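Local coordinates for L protein (CAS virus, PDB 5MV0) that probably carries, in its N-terminal domain, the cap-snatching endonuclease that cuts capped host mRNAs to supply primers for viral transcription, at residues S67-I72 / P77-F82; D73-I78 / E134-N139; T106-S111 / L187-T192; L157-L162 / T192-K197. All blocks are in the same frame, centred on the assembly; numbering follows the deposited sequence. Where two conformers were deposited one is given.

Contact 1 of 4, residues S67-I72 / P77-F82; sequences SLNMVI and PIHPTF. With PO4 (phosphate ion), chain F.
One face of the His79 imidazole carries a methyl of Ile72: CG2 makes a CH-pi contact 3.7 Å from the ring centroid, shifted toward the CG and CD2 rim. The Phe82 ring has Pro80 O over one face, Asn69 OD1 at its edge, and Ile72 CD1 3.5 Å from CE2. Asn69, its amide only 19° from the imidazole plane, grips the backbone of Phe82 at both ends. Phe82 N reaches Asn69 OD1 at 2.9 Å on a lone pair, in the carbonyl plane; Asn69 ND2 donates to Phe82 O over 3.1 Å, from above that carbonyl. The same ND2 bonds phosphate O4 at 2.8 Å, so both amide ends are held and its rotation is fixed. Ser67 OG donates to phosphate O3 while capping Met70 N, half of a capping box. His79 ND1 donates to Pro80 O from above that carbonyl plane, while NE2 bonds Asn69 O weakly. His84 of the same chain and Ser119 of the second subunit also hydrogen-bond the anion, probably from the crystallisation liquor. Helix 127-133 lies against the apolar side, with Val127 touching Leu68 and Phe82, Leu131 touching Ile72 and His130 edge-to-face with Phe82; Val71 packs on strand 89-93.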
loop_
_atom_site.group_PDB
_atom_site.type_symbol
_atom_site.label_atom_id
_atom_site.label_comp_id
_atom_site.label_asym_id
_atom_site.label_seq_id
_atom_site.Cartn_x
_atom_site.Cartn_y
_atom_site.Cartn_z
ATOM N N SER B 67 0.630 7.673 25.259
ATOM C CA SER B 67 -0.410 8.271 26.069
ATOM C C SER B 67 -0.197 9.779 26.186
ATOM O O SER B 67 0.844 10.321 25.817
ATOM C CB SER B 67 -0.417 7.640 27.462
ATOM O OG SER B 67 0.805 7.922 28.104
ATOM N N LEU B 68 -1.198 10.451 26.747
ATOM C CA LEU B 68 -1.039 11.866 27.065
ATOM C C LEU B 68 0.160 12.095 27.977
ATOM O O LEU B 68 0.959 13.010 27.748
ATOM C CB LEU B 68 -2.317 12.386 27.715
ATOM C CG LEU B 68 -2.260 13.818 28.229
ATOM C CD1 LEU B 68 -2.073 14.741 27.062
ATOM C CD2 LEU B 68 -3.554 14.116 28.974
ATOM N N ASN B 69 0.312 11.261 29.010
ATOM C CA ASN B 69 1.446 11.411 29.918
ATOM C C ASN B 69 2.772 11.361 29.165
ATOM O O ASN B 69 3.695 12.129 29.467
ATOM C CB ASN B 69 1.393 10.335 31.004
ATOM C CG ASN B 69 0.470 10.713 32.160
ATOM O OD1 ASN B 69 0.433 11.865 32.585
ATOM N ND2 ASN B 69 -0.281 9.744 32.664
ATOM N N MET B 70 2.876 10.485 28.159
ATOM C CA MET B 70 4.109 10.387 27.379
ATOM C C MET B 70 4.284 11.578 26.455
ATOM O O MET B 70 5.416 12.000 26.191
ATOM C CB MET B 70 4.118 9.099 26.554
ATOM C CG MET B 70 4.082 7.845 27.388
ATOM S SD MET B 70 3.822 6.383 26.352
ATOM C CE MET B 70 3.204 5.239 27.562
ATOM N N VAL B 71 3.185 12.110 25.922
ATOM C CA VAL B 71 3.283 13.327 25.132
ATOM C C VAL B 71 3.844 14.456 25.984
ATOM O O VAL B 71 4.764 15.173 25.575
ATOM C CB VAL B 71 1.913 13.692 24.536
ATOM C CG1 VAL B 71 1.976 15.070 23.857
ATOM C CG2 VAL B 71 1.483 12.619 23.537
ATOM N N ILE B 72 3.306 14.618 27.190
ATOM C CA ILE B 72 3.757 15.708 28.042
ATOM C C ILE B 72 5.186 15.469 28.510
ATOM O O ILE B 72 5.965 16.423 28.651
ATOM C CB ILE B 72 2.767 15.889 29.204
ATOM C CG1 ILE B 72 1.424 16.354 28.630
ATOM C CG2 ILE B 72 3.286 16.913 30.206
ATOM C CD1 ILE B 72 0.254 16.189 29.580
ATOM N N PRO B 77 9.539 17.375 31.159
ATOM C CA PRO B 77 9.935 16.134 31.849
ATOM C C PRO B 77 9.296 15.931 33.215
ATOM O O PRO B 77 9.026 14.781 33.592
ATOM C CB PRO B 77 11.458 16.282 31.956
ATOM C CG PRO B 77 11.830 17.114 30.774
ATOM C CD PRO B 77 10.691 18.089 30.580
ATOM N N ILE B 78 9.033 16.993 33.969
ATOM C CA ILE B 78 8.479 16.873 35.315
ATOM C C ILE B 78 7.025 17.315 35.282
ATOM O O ILE B 78 6.731 18.476 34.975
ATOM C CB ILE B 78 9.262 17.701 36.344
ATOM C CG1 ILE B 78 10.701 17.206 36.468
ATOM C CG2 ILE B 78 8.555 17.648 37.691
ATOM C CD1 ILE B 78 11.687 17.966 35.597
ATOM N N HIS B 79 6.117 16.403 35.631
ATOM C CA HIS B 79 4.705 16.757 35.667
ATOM C C HIS B 79 3.936 15.718 36.473
ATOM O O HIS B 79 4.391 14.573 36.595
ATOM C CB HIS B 79 4.148 16.886 34.244
ATOM C CG HIS B 79 4.053 15.588 33.504
ATOM N ND1 HIS B 79 3.002 14.711 33.675
ATOM C CD2 HIS B 79 4.866 15.025 32.578
ATOM C CE1 HIS B 79 3.178 13.659 32.896
ATOM N NE2 HIS B 79 4.299 13.828 32.214
ATOM N N PRO B 80 2.787 16.067 37.049
ATOM C CA PRO B 80 1.992 15.067 37.760
ATOM C C PRO B 80 1.406 14.049 36.794
ATOM O O PRO B 80 1.283 14.290 35.591
ATOM C CB PRO B 80 0.888 15.895 38.418
ATOM C CG PRO B 80 0.699 17.030 37.467
ATOM C CD PRO B 80 2.088 17.364 36.985
ATOM N N THR B 81 1.048 12.894 37.347
ATOM C CA THR B 81 0.426 11.830 36.569
ATOM C C THR B 81 -0.987 12.253 36.183
ATOM O O THR B 81 -1.818 12.532 37.054
ATOM C CB THR B 81 0.402 10.530 37.379
ATOM O OG1 THR B 81 1.744 10.092 37.626
ATOM C CG2 THR B 81 -0.369 9.418 36.643
ATOM N N PHE B 82 -1.255 12.331 34.884
ATOM C CA PHE B 82 -2.596 12.631 34.415
ATOM C C PHE B 82 -3.379 11.346 34.179
ATOM O O PHE B 82 -2.847 10.235 34.240
ATOM C CB PHE B 82 -2.556 13.465 33.135
ATOM C CG PHE B 82 -1.950 14.821 33.321
ATOM C CD1 PHE B 82 -2.639 15.808 34.004
ATOM C CD2 PHE B 82 -0.695 15.110 32.822
ATOM C CE1 PHE B 82 -2.083 17.066 34.185
ATOM C CE2 PHE B 82 -0.129 16.361 33.006
ATOM C CZ PHE B 82 -0.830 17.341 33.688
HETATM P P PO4 F . -0.057 6.344 31.184
HETATM O O1 PO4 F . -0.571 5.165 31.968
HETATM O O2 PO4 F . -1.223 7.175 30.700
HETATM O O3 PO4 F . 0.830 5.927 30.046
HETATM O O4 PO4 F . 0.786 7.185 32.109
#

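Contact 2 of 4, residues D73-I78 / E134-N139; sequences DRAIPI and EGWLFN
Trp136 takes two aliphatic groups on a single face of its indole, one from Ile76 and one from Ala75. The delta methyl of Ile76 stands over the pyrrole half, CD1 lying 3.9 Å from the centroid of the five-membered ring and 18° off its normal. Ala75 CB takes the benzene half, 4.1 Å from the centroid of the six-membered ring and closest to CH2 and CZ3. The two methyls thus share the length of the indole between them, and both contacts are of CH-pi type. Ile76 gets there with an extended side chain: CG1 is set opposite its own carbonyl carbon (chi1 -55°) and CD1 carries on outward, so that CG1 also comes within 3.8 Å of Trp136 NE1. The two side chains run past each other in opposite directions. At the outer margin Ile76 CD1 just reaches Glu134 CB, at 4.4 Å. No hydrogen bond crosses here; the join is made by apolar carbon against an aromatic face.

Around the pair, Ile92 of strand 89-93 touches both Ala75 and Trp136, and Leu131 backs Ile76. The indole is presented by a tight turn: Gly135, with positive phi, is the C-prime residue of a Schellman motif closing helix 127-133, in which Trp136 N returns to Leu131 O and Gly135 N to Lys132 O. Directly afterwards comes strand 137-145, paired in parallel with strand 98-106, the helix-to-strand return of a beta-alpha-beta crossover within this PD-(D/E)XK-type nuclease domain.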
loop_
_atom_site.group_PDB
_atom_site.type_symbol
_atom_site.label_atom_id
_atom_site.label_comp_id
_atom_site.label_asym_id
_atom_site.label_seq_id
_atom_site.Cartn_x
_atom_site.Cartn_y
_atom_site.Cartn_z
ATOM N N ASP B 73 5.572 14.202 28.713
ATOM C CA ASP B 73 6.966 13.885 29.008
ATOM C C ASP B 73 7.893 14.422 27.932
ATOM O O ASP B 73 9.006 14.865 28.231
ATOM C CB ASP B 73 7.162 12.377 29.139
ATOM C CG ASP B 73 6.606 11.839 30.413
ATOM O OD1 ASP B 73 6.481 12.626 31.381
ATOM O OD2 ASP B 73 6.288 10.631 30.448
ATOM N N ARG B 74 7.453 14.387 26.673
ATOM C CA ARG B 74 8.265 14.875 25.568
ATOM C C ARG B 74 8.303 16.393 25.491
ATOM O O ARG B 74 9.062 16.937 24.679
ATOM C CB ARG B 74 7.752 14.301 24.243
ATOM C CG ARG B 74 8.038 12.823 24.072
ATOM C CD ARG B 74 7.150 12.177 23.002
ATOM N NE ARG B 74 7.667 10.865 22.639
ATOM C CZ ARG B 74 7.591 9.791 23.416
ATOM N NH1 ARG B 74 7.013 9.874 24.604
ATOM N NH2 ARG B 74 8.103 8.635 23.015
ATOM N N ALA B 75 7.509 17.082 26.308
ATOM C CA ALA B 75 7.486 18.537 26.371
ATOM C C ALA B 75 7.980 19.077 27.703
ATOM O O ALA B 75 8.734 20.052 27.732
ATOM C CB ALA B 75 6.064 19.055 26.116
ATOM N N ILE B 76 7.562 18.460 28.800
ATOM C CA ILE B 76 7.887 18.890 30.158
ATOM C C ILE B 76 8.253 17.652 30.963
ATOM O O ILE B 76 7.358 16.929 31.423
ATOM C CB ILE B 76 6.714 19.629 30.817
ATOM C CG1 ILE B 76 6.264 20.799 29.949
ATOM C CG2 ILE B 76 7.103 20.111 32.214
ATOM C CD1 ILE B 76 4.905 21.315 30.314
ATOM N N PRO B 77 9.539 17.375 31.159
ATOM C CA PRO B 77 9.935 16.134 31.849
ATOM C C PRO B 77 9.296 15.931 33.215
ATOM O O PRO B 77 9.026 14.781 33.592
ATOM C CB PRO B 77 11.458 16.282 31.956
ATOM C CG PRO B 77 11.830 17.114 30.774
ATOM C CD PRO B 77 10.691 18.089 30.580
ATOM N N ILE B 78 9.033 16.993 33.969
ATOM C CA ILE B 78 8.479 16.873 35.315
ATOM C C ILE B 78 7.025 17.315 35.282
ATOM O O ILE B 78 6.731 18.476 34.975
ATOM C CB ILE B 78 9.262 17.701 36.344
ATOM C CG1 ILE B 78 10.701 17.206 36.468
ATOM C CG2 ILE B 78 8.555 17.648 37.691
ATOM C CD1 ILE B 78 11.687 17.966 35.597
ATOM N N GLU B 134 2.106 26.298 33.339
ATOM C CA GLU B 134 3.522 26.260 33.006
ATOM C C GLU B 134 3.869 27.140 31.816
ATOM O O GLU B 134 4.999 27.072 31.320
ATOM C CB GLU B 134 3.960 24.817 32.728
ATOM C CG GLU B 134 3.702 23.857 33.876
ATOM C CD GLU B 134 4.389 24.289 35.165
ATOM O OE1 GLU B 134 5.590 24.642 35.120
ATOM O OE2 GLU B 134 3.728 24.274 36.224
ATOM N N GLY B 135 2.927 27.949 31.335
ATOM C CA GLY B 135 3.205 28.811 30.202
ATOM C C GLY B 135 3.022 28.165 28.845
ATOM O O GLY B 135 3.374 28.777 27.832
ATOM N N TRP B 136 2.496 26.946 28.796
ATOM C CA TRP B 136 2.259 26.232 27.549
ATOM C C TRP B 136 0.811 26.397 27.102
ATOM O O TRP B 136 -0.092 26.641 27.905
ATOM C CB TRP B 136 2.575 24.739 27.711
ATOM C CG TRP B 136 4.038 24.411 27.667
ATOM C CD1 TRP B 136 4.978 24.685 28.627
ATOM C CD2 TRP B 136 4.725 23.726 26.618
ATOM N NE1 TRP B 136 6.208 24.222 28.229
ATOM C CE2 TRP B 136 6.079 23.625 27.002
ATOM C CE3 TRP B 136 4.326 23.185 25.391
ATOM C CZ2 TRP B 136 7.033 23.007 26.203
ATOM C CZ3 TRP B 136 5.274 22.578 24.594
ATOM C CH2 TRP B 136 6.617 22.496 25.002
ATOM N N LEU B 137 0.600 26.258 25.799
ATOM C CA LEU B 137 -0.737 26.110 25.244
ATOM C C LEU B 137 -1.039 24.626 25.046
ATOM O O LEU B 137 -0.161 23.844 24.670
ATOM C CB LEU B 137 -0.873 26.862 23.916
ATOM C CG LEU B 137 -1.510 28.259 23.916
ATOM C CD1 LEU B 137 -1.030 29.103 25.081
ATOM C CD2 LEU B 137 -1.249 28.975 22.595
ATOM N N PHE B 138 -2.276 24.240 25.320
ATOM C CA PHE B 138 -2.729 22.862 25.152
ATOM C C PHE B 138 -4.046 22.936 24.389
ATOM O O PHE B 138 -5.089 23.249 24.963
ATOM C CB PHE B 138 -2.882 22.158 26.497
ATOM C CG PHE B 138 -3.253 20.702 26.381
ATOM C CD1 PHE B 138 -2.320 19.767 25.968
ATOM C CD2 PHE B 138 -4.531 20.276 26.688
ATOM C CE1 PHE B 138 -2.656 18.425 25.858
ATOM C CE2 PHE B 138 -4.874 18.938 26.588
ATOM C CZ PHE B 138 -3.929 18.010 26.172
ATOM N N ASN B 139 -3.999 22.661 23.092
ATOM C CA ASN B 139 -5.161 22.807 22.227
ATOM C C ASN B 139 -5.736 21.428 21.918
ATOM O O ASN B 139 -5.089 20.598 21.266
ATOM C CB ASN B 139 -4.787 23.571 20.960
ATOM C CG ASN B 139 -4.329 24.996 21.256
ATOM O OD1 ASN B 139 -4.629 25.551 22.319
ATOM N ND2 ASN B 139 -3.611 25.594 20.313
#

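Contact 3 of 4, residues T106-S111 / L187-T192; sequences TRSMPS and LKRSLT
Ser108 and Ser190 mark the close side of this contact, where the chain leaving strand 98-106 comes within 5.1 Å of helix 181-192, measured between the CA atoms of the two serines. Ser108 CB rests 3.6 Å from Ser190 OG, and its hydroxyl OG lies 3.4 Å from Arg189 CB. That hydroxyl sits between its own backbone N and carbonyl carbon (chi1 57°), which sets it alongside the root of the arginine. Ser190 OG spends its bond within its own helix, on Glu186 O.

The other side is looser and holds an ordered water. Met109, bent along its chain, crosses Arg189 at an angle and touches it lightly, CG to CD at 4.1 Å. Beside them lies the water, which accepts from Ser108 OG at 2.9 Å and from Met109 N at 2.8 Å; Arg189 NE adds a weak third bond. The far end of the arginine turns to Glu186 in a salt bridge through NH2, with a long, weak ion pair to Asp112.

No direct hydrogen bond joins the two six-residue segments. The polar link runs instead through the water on Ser108 OG and Met109 N and through the Glu186 carboxylate, which takes both Ser108 N and Arg189 NH2 and so ties down loop and arginine together. That negative group probably makes the site favourable for the Arg189 charge; the like charge of Arg107, its NE 6.7 Å from Arg189 NH2, is not in contact and would probably weigh less.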
loop_
_atom_site.group_PDB
_atom_site.type_symbol
_atom_site.label_atom_id
_atom_site.label_comp_id
_atom_site.label_asym_id
_atom_site.label_seq_id
_atom_site.Cartn_x
_atom_site.Cartn_y
_atom_site.Cartn_z
ATOM N N THR B 106 -16.134 9.378 13.376
ATOM C CA THR B 106 -17.274 9.542 12.492
ATOM C C THR B 106 -18.528 9.104 13.222
ATOM O O THR B 106 -18.514 8.113 13.960
ATOM C CB THR B 106 -17.122 8.741 11.173
ATOM O OG1 THR B 106 -17.079 7.333 11.462
ATOM C CG2 THR B 106 -15.853 9.153 10.439
ATOM N N ARG B 107 -19.600 9.869 13.027
ATOM C CA ARG B 107 -20.926 9.556 13.544
ATOM C C ARG B 107 -21.898 10.130 12.533
ATOM O O ARG B 107 -21.753 11.294 12.148
ATOM C CB ARG B 107 -21.188 10.160 14.936
ATOM C CG ARG B 107 -20.369 9.591 16.112
ATOM C CD ARG B 107 -20.711 8.121 16.357
ATOM N NE ARG B 107 -20.120 7.615 17.598
ATOM C CZ ARG B 107 -18.854 7.219 17.713
ATOM N NH1 ARG B 107 -18.042 7.286 16.663
ATOM N NH2 ARG B 107 -18.401 6.759 18.875
ATOM N N SER B 108 -22.868 9.326 12.099
ATOM C CA SER B 108 -23.681 9.742 10.957
ATOM C C SER B 108 -24.644 10.866 11.331
ATOM O O SER B 108 -24.899 11.764 10.520
ATOM C CB SER B 108 -24.453 8.551 10.377
ATOM O OG SER B 108 -25.271 7.942 11.365
ATOM N N MET B 109 -25.174 10.841 12.550
ATOM C CA MET B 109 -26.205 11.781 12.994
ATOM C C MET B 109 -25.597 12.911 13.809
ATOM O O MET B 109 -24.793 12.648 14.719
ATOM C CB MET B 109 -27.259 11.062 13.836
ATOM C CG MET B 109 -28.091 10.002 13.107
ATOM S SD MET B 109 -29.176 10.644 11.800
ATOM C CE MET B 109 -28.117 10.691 10.354
ATOM N N PRO B 110 -25.985 14.163 13.545
ATOM C CA PRO B 110 -25.375 15.288 14.276
ATOM C C PRO B 110 -25.552 15.216 15.777
ATOM O O PRO B 110 -24.668 15.683 16.509
ATOM C CB PRO B 110 -26.076 16.521 13.679
ATOM C CG PRO B 110 -27.258 15.992 12.918
ATOM C CD PRO B 110 -26.874 14.621 12.464
ATOM N N SER B 111 -26.659 14.652 16.271
ATOM C CA SER B 111 -26.825 14.558 17.719
ATOM C C SER B 111 -25.853 13.547 18.313
ATOM O O SER B 111 -25.384 13.721 19.445
ATOM C CB SER B 111 -28.266 14.189 18.075
ATOM O OG SER B 111 -28.580 12.880 17.640
ATOM N N LEU B 187 -23.093 1.871 12.130
ATOM C CA LEU B 187 -22.656 1.593 10.770
ATOM C C LEU B 187 -23.846 1.449 9.830
ATOM O O LEU B 187 -23.797 1.922 8.691
ATOM C CB LEU B 187 -21.769 0.349 10.741
ATOM C CG LEU B 187 -20.493 0.526 11.572
ATOM C CD1 LEU B 187 -19.746 -0.774 11.701
ATOM C CD2 LEU B 187 -19.576 1.615 11.001
ATOM N N LYS B 188 -24.935 0.818 10.290
ATOM C CA LYS B 188 -26.126 0.729 9.448
ATOM C C LYS B 188 -26.662 2.116 9.114
ATOM O O LYS B 188 -27.008 2.392 7.958
ATOM C CB LYS B 188 -27.211 -0.104 10.132
ATOM C CG LYS B 188 -27.083 -1.586 9.907
ATOM C CD LYS B 188 -28.460 -2.249 9.817
ATOM C CE LYS B 188 -29.209 -2.166 11.135
ATOM N NZ LYS B 188 -30.537 -2.836 11.051
ATOM N N ARG B 189 -26.713 3.006 10.110
ATOM C CA ARG B 189 -27.135 4.383 9.861
ATOM C C ARG B 189 -26.193 5.078 8.887
ATOM O O ARG B 189 -26.641 5.776 7.969
ATOM C CB ARG B 189 -27.199 5.164 11.172
ATOM C CG ARG B 189 -28.425 4.863 12.021
ATOM C CD ARG B 189 -28.619 5.930 13.105
ATOM N NE ARG B 189 -27.449 6.036 13.965
ATOM C CZ ARG B 189 -27.258 5.307 15.061
ATOM N NH1 ARG B 189 -28.175 4.424 15.442
ATOM N NH2 ARG B 189 -26.149 5.463 15.771
ATOM N N SER B 190 -24.881 4.905 9.079
ATOM C CA SER B 190 -23.906 5.486 8.160
ATOM C C SER B 190 -24.130 5.006 6.734
ATOM O O SER B 190 -23.939 5.770 5.778
ATOM C CB SER B 190 -22.482 5.150 8.619
ATOM O OG SER B 190 -22.181 5.808 9.839
ATOM N N LEU B 191 -24.534 3.742 6.566
ATOM C CA LEU B 191 -24.766 3.230 5.220
ATOM C C LEU B 191 -25.890 3.995 4.530
ATOM O O LEU B 191 -25.789 4.302 3.334
ATOM C CB LEU B 191 -25.073 1.729 5.261
ATOM C CG LEU B 191 -25.039 0.952 3.940
ATOM C CD1 LEU B 191 -23.668 1.030 3.269
ATOM C CD2 LEU B 191 -25.462 -0.518 4.105
ATOM N N THR B 192 -26.959 4.333 5.267
ATOM C CA THR B 192 -28.101 5.008 4.642
ATOM C C THR B 192 -27.788 6.436 4.203
ATOM O O THR B 192 -28.615 7.044 3.518
ATOM C CB THR B 192 -29.319 5.049 5.579
ATOM O OG1 THR B 192 -29.046 5.913 6.689
ATOM C CG2 THR B 192 -29.649 3.660 6.100
HETATM O O HOH W 1 -25.116 8.608 14.220
#

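Contact 4 of 4, residues L157-L162 / T192-K197; sequences LLFELL and TTYDFK
Phe159 points an edge into the face of Tyr194. Its CD1 stands 3.5 Å above the tyrosine plane, practically over the ring centre, and is nearest to CG and CD1 of that ring. The pair is edge-to-face but leans well away from a perfect T, with planes at 61° and centroids 4.9 Å apart. Tyr194 CD2 in turn lies in the plane of the phenylalanine ring, at its edge. Phe159 is brought there by CG lying opposite its backbone N (chi1 167°), which swings the ring off the helix toward the tyrosine; even its CB comes 3.9 Å from Tyr194 CE1. The two side chains run antiparallel, each reaching past the other.

Leu162, one turn further along, crosses the tyrosine obliquely and sets CD2 3.7 Å from CE2. At the far end of the ring the hydroxyl finds a water: this molecule donates to Leu158 O at 2.9 Å and lies 3.0 Å from Tyr194 OH, so the phenol is linked to a helix carbonyl without touching it.

Tyr194 lies in the short link from helix 181-192 to helix 196-200, just before Asp195, the N-cap of the latter. Lys147 makes a cation-pi contact with the tyrosine, Leu191 of helix 181-192 packs on both Phe159 and Leu162, and another flank of helix 155-170 meets helices 4-20 and 34-57, with Leu161 touching both.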
loop_
_atom_site.group_PDB
_atom_site.type_symbol
_atom_site.label_atom_id
_atom_site.label_comp_id
_atom_site.label_asym_id
_atom_site.label_seq_id
_atom_site.Cartn_x
_atom_site.Cartn_y
_atom_site.Cartn_z
ATOM N N LEU B 157 -13.972 3.371 -2.161
ATOM C CA LEU B 157 -13.353 2.303 -1.376
ATOM C C LEU B 157 -13.717 2.412 0.105
ATOM O O LEU B 157 -13.939 1.390 0.767
ATOM C CB LEU B 157 -11.838 2.316 -1.575
ATOM C CG LEU B 157 -11.344 2.007 -2.995
ATOM C CD1 LEU B 157 -9.812 2.016 -3.065
ATOM C CD2 LEU B 157 -11.902 0.666 -3.481
ATOM N N LEU B 158 -13.783 3.634 0.647
ATOM C CA LEU B 158 -14.305 3.815 2.001
ATOM C C LEU B 158 -15.722 3.289 2.107
ATOM O O LEU B 158 -16.101 2.698 3.129
ATOM C CB LEU B 158 -14.293 5.290 2.404
ATOM C CG LEU B 158 -13.075 5.911 3.086
ATOM C CD1 LEU B 158 -12.795 5.263 4.462
ATOM C CD2 LEU B 158 -11.879 5.813 2.184
ATOM N N PHE B 159 -16.537 3.559 1.086
ATOM C CA PHE B 159 -17.895 3.034 1.052
ATOM C C PHE B 159 -17.900 1.511 1.069
ATOM O O PHE B 159 -18.677 0.890 1.799
ATOM C CB PHE B 159 -18.641 3.541 -0.188
ATOM C CG PHE B 159 -19.916 2.787 -0.443
ATOM C CD1 PHE B 159 -21.044 3.038 0.339
ATOM C CD2 PHE B 159 -19.974 1.780 -1.402
ATOM C CE1 PHE B 159 -22.218 2.313 0.144
ATOM C CE2 PHE B 159 -21.145 1.052 -1.598
ATOM C CZ PHE B 159 -22.269 1.324 -0.837
ATOM N N GLU B 160 -17.057 0.887 0.237
ATOM C CA GLU B 160 -17.055 -0.574 0.154
ATOM C C GLU B 160 -16.616 -1.221 1.462
ATOM O O GLU B 160 -17.087 -2.318 1.793
ATOM C CB GLU B 160 -16.153 -1.045 -0.991
ATOM C CG GLU B 160 -16.678 -0.678 -2.362
ATOM C CD GLU B 160 -18.005 -1.353 -2.685
ATOM O OE1 GLU B 160 -18.242 -2.478 -2.206
ATOM O OE2 GLU B 160 -18.824 -0.752 -3.411
ATOM N N LEU B 161 -15.709 -0.582 2.208
ATOM C CA LEU B 161 -15.359 -1.110 3.528
ATOM C C LEU B 161 -16.606 -1.242 4.384
ATOM O O LEU B 161 -16.808 -2.250 5.068
ATOM C CB LEU B 161 -14.357 -0.194 4.236
ATOM C CG LEU B 161 -12.935 -0.095 3.701
ATOM C CD1 LEU B 161 -12.153 0.801 4.640
ATOM C CD2 LEU B 161 -12.310 -1.506 3.618
ATOM N N LEU B 162 -17.461 -0.229 4.329
ATOM C CA LEU B 162 -18.668 -0.196 5.149
ATOM C C LEU B 162 -19.722 -1.174 4.632
ATOM O O LEU B 162 -20.291 -1.953 5.403
ATOM C CB LEU B 162 -19.203 1.236 5.169
ATOM C CG LEU B 162 -20.520 1.515 5.909
ATOM C CD1 LEU B 162 -20.333 1.343 7.414
ATOM C CD2 LEU B 162 -21.040 2.923 5.556
ATOM N N THR B 192 -26.959 4.333 5.267
ATOM C CA THR B 192 -28.101 5.008 4.642
ATOM C C THR B 192 -27.788 6.436 4.203
ATOM O O THR B 192 -28.615 7.044 3.518
ATOM C CB THR B 192 -29.319 5.049 5.579
ATOM O OG1 THR B 192 -29.046 5.913 6.689
ATOM C CG2 THR B 192 -29.649 3.660 6.100
ATOM N N THR B 193 -26.645 6.999 4.586
ATOM C CA THR B 193 -26.303 8.347 4.144
ATOM C C THR B 193 -25.625 8.376 2.775
ATOM O O THR B 193 -25.356 9.466 2.257
ATOM C CB THR B 193 -25.411 9.048 5.177
ATOM O OG1 THR B 193 -24.078 8.526 5.111
ATOM C CG2 THR B 193 -25.968 8.860 6.588
ATOM N N TYR B 194 -25.340 7.226 2.176
ATOM C CA TYR B 194 -24.787 7.211 0.830
ATOM C C TYR B 194 -25.907 7.218 -0.206
ATOM O O TYR B 194 -27.042 6.833 0.069
ATOM C CB TYR B 194 -23.891 5.993 0.629
ATOM C CG TYR B 194 -22.567 6.109 1.339
ATOM C CD1 TYR B 194 -21.455 6.642 0.691
ATOM C CD2 TYR B 194 -22.427 5.695 2.658
ATOM C CE1 TYR B 194 -20.240 6.758 1.336
ATOM C CE2 TYR B 194 -21.214 5.806 3.312
ATOM C CZ TYR B 194 -20.126 6.338 2.649
ATOM O OH TYR B 194 -18.921 6.445 3.305
ATOM N N ASP B 195 -25.567 7.652 -1.416
ATOM C CA ASP B 195 -26.559 7.766 -2.475
ATOM C C ASP B 195 -26.997 6.392 -2.984
ATOM O O ASP B 195 -26.277 5.389 -2.884
ATOM C CB ASP B 195 -26.003 8.603 -3.631
ATOM C CG ASP B 195 -24.707 8.050 -4.170
ATOM O OD1 ASP B 195 -24.741 7.265 -5.135
ATOM O OD2 ASP B 195 -23.643 8.385 -3.615
ATOM N N PHE B 196 -28.202 6.373 -3.558
ATOM C CA PHE B 196 -28.808 5.141 -4.053
ATOM C C PHE B 196 -27.955 4.472 -5.123
ATOM O O PHE B 196 -27.922 3.238 -5.205
ATOM C CB PHE B 196 -30.206 5.460 -4.597
ATOM C CG PHE B 196 -30.944 4.273 -5.155
ATOM C CD1 PHE B 196 -31.633 3.413 -4.318
ATOM C CD2 PHE B 196 -30.990 4.048 -6.529
ATOM C CE1 PHE B 196 -32.323 2.334 -4.830
ATOM C CE2 PHE B 196 -31.688 2.976 -7.050
ATOM C CZ PHE B 196 -32.354 2.116 -6.203
ATOM N N LYS B 197 -27.258 5.256 -5.952
ATOM C CA LYS B 197 -26.470 4.647 -7.017
ATOM C C LYS B 197 -25.270 3.906 -6.444
ATOM O O LYS B 197 -24.982 2.772 -6.847
ATOM C CB LYS B 197 -26.026 5.705 -8.031
ATOM C CG LYS B 197 -25.153 5.136 -9.158
ATOM C CD LYS B 197 -24.955 6.150 -10.282
ATOM C CE LYS B 197 -24.167 5.551 -11.444
ATOM N NZ LYS B 197 -22.705 5.563 -11.147
HETATM O O HOH W 2 -17.451 4.485 4.954
#

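In the fold
The four contacts fall into two pairs on opposite sides of the chain's centre. Contacts 1 and 2 lie 8 Å apart between centres and share Pro77 and Ile78; Leu68 CD1 also comes 3.9 Å from Phe138 CZ. Contacts 3 and 4, 11 Å apart between centres, share Thr192 and touch where helices 155-170 and 181-192 pack, Leu187 CD2 meeting Leu162 CD1 at 3.7 Å. Between the pairs the centres are 35 to 42 Å apart, with the nearest atoms of contacts 2 and 3 still about 18 Å from each other. The phosphate belongs to contact 1, at the junction with the second subunit, remote from contacts 3 and 4.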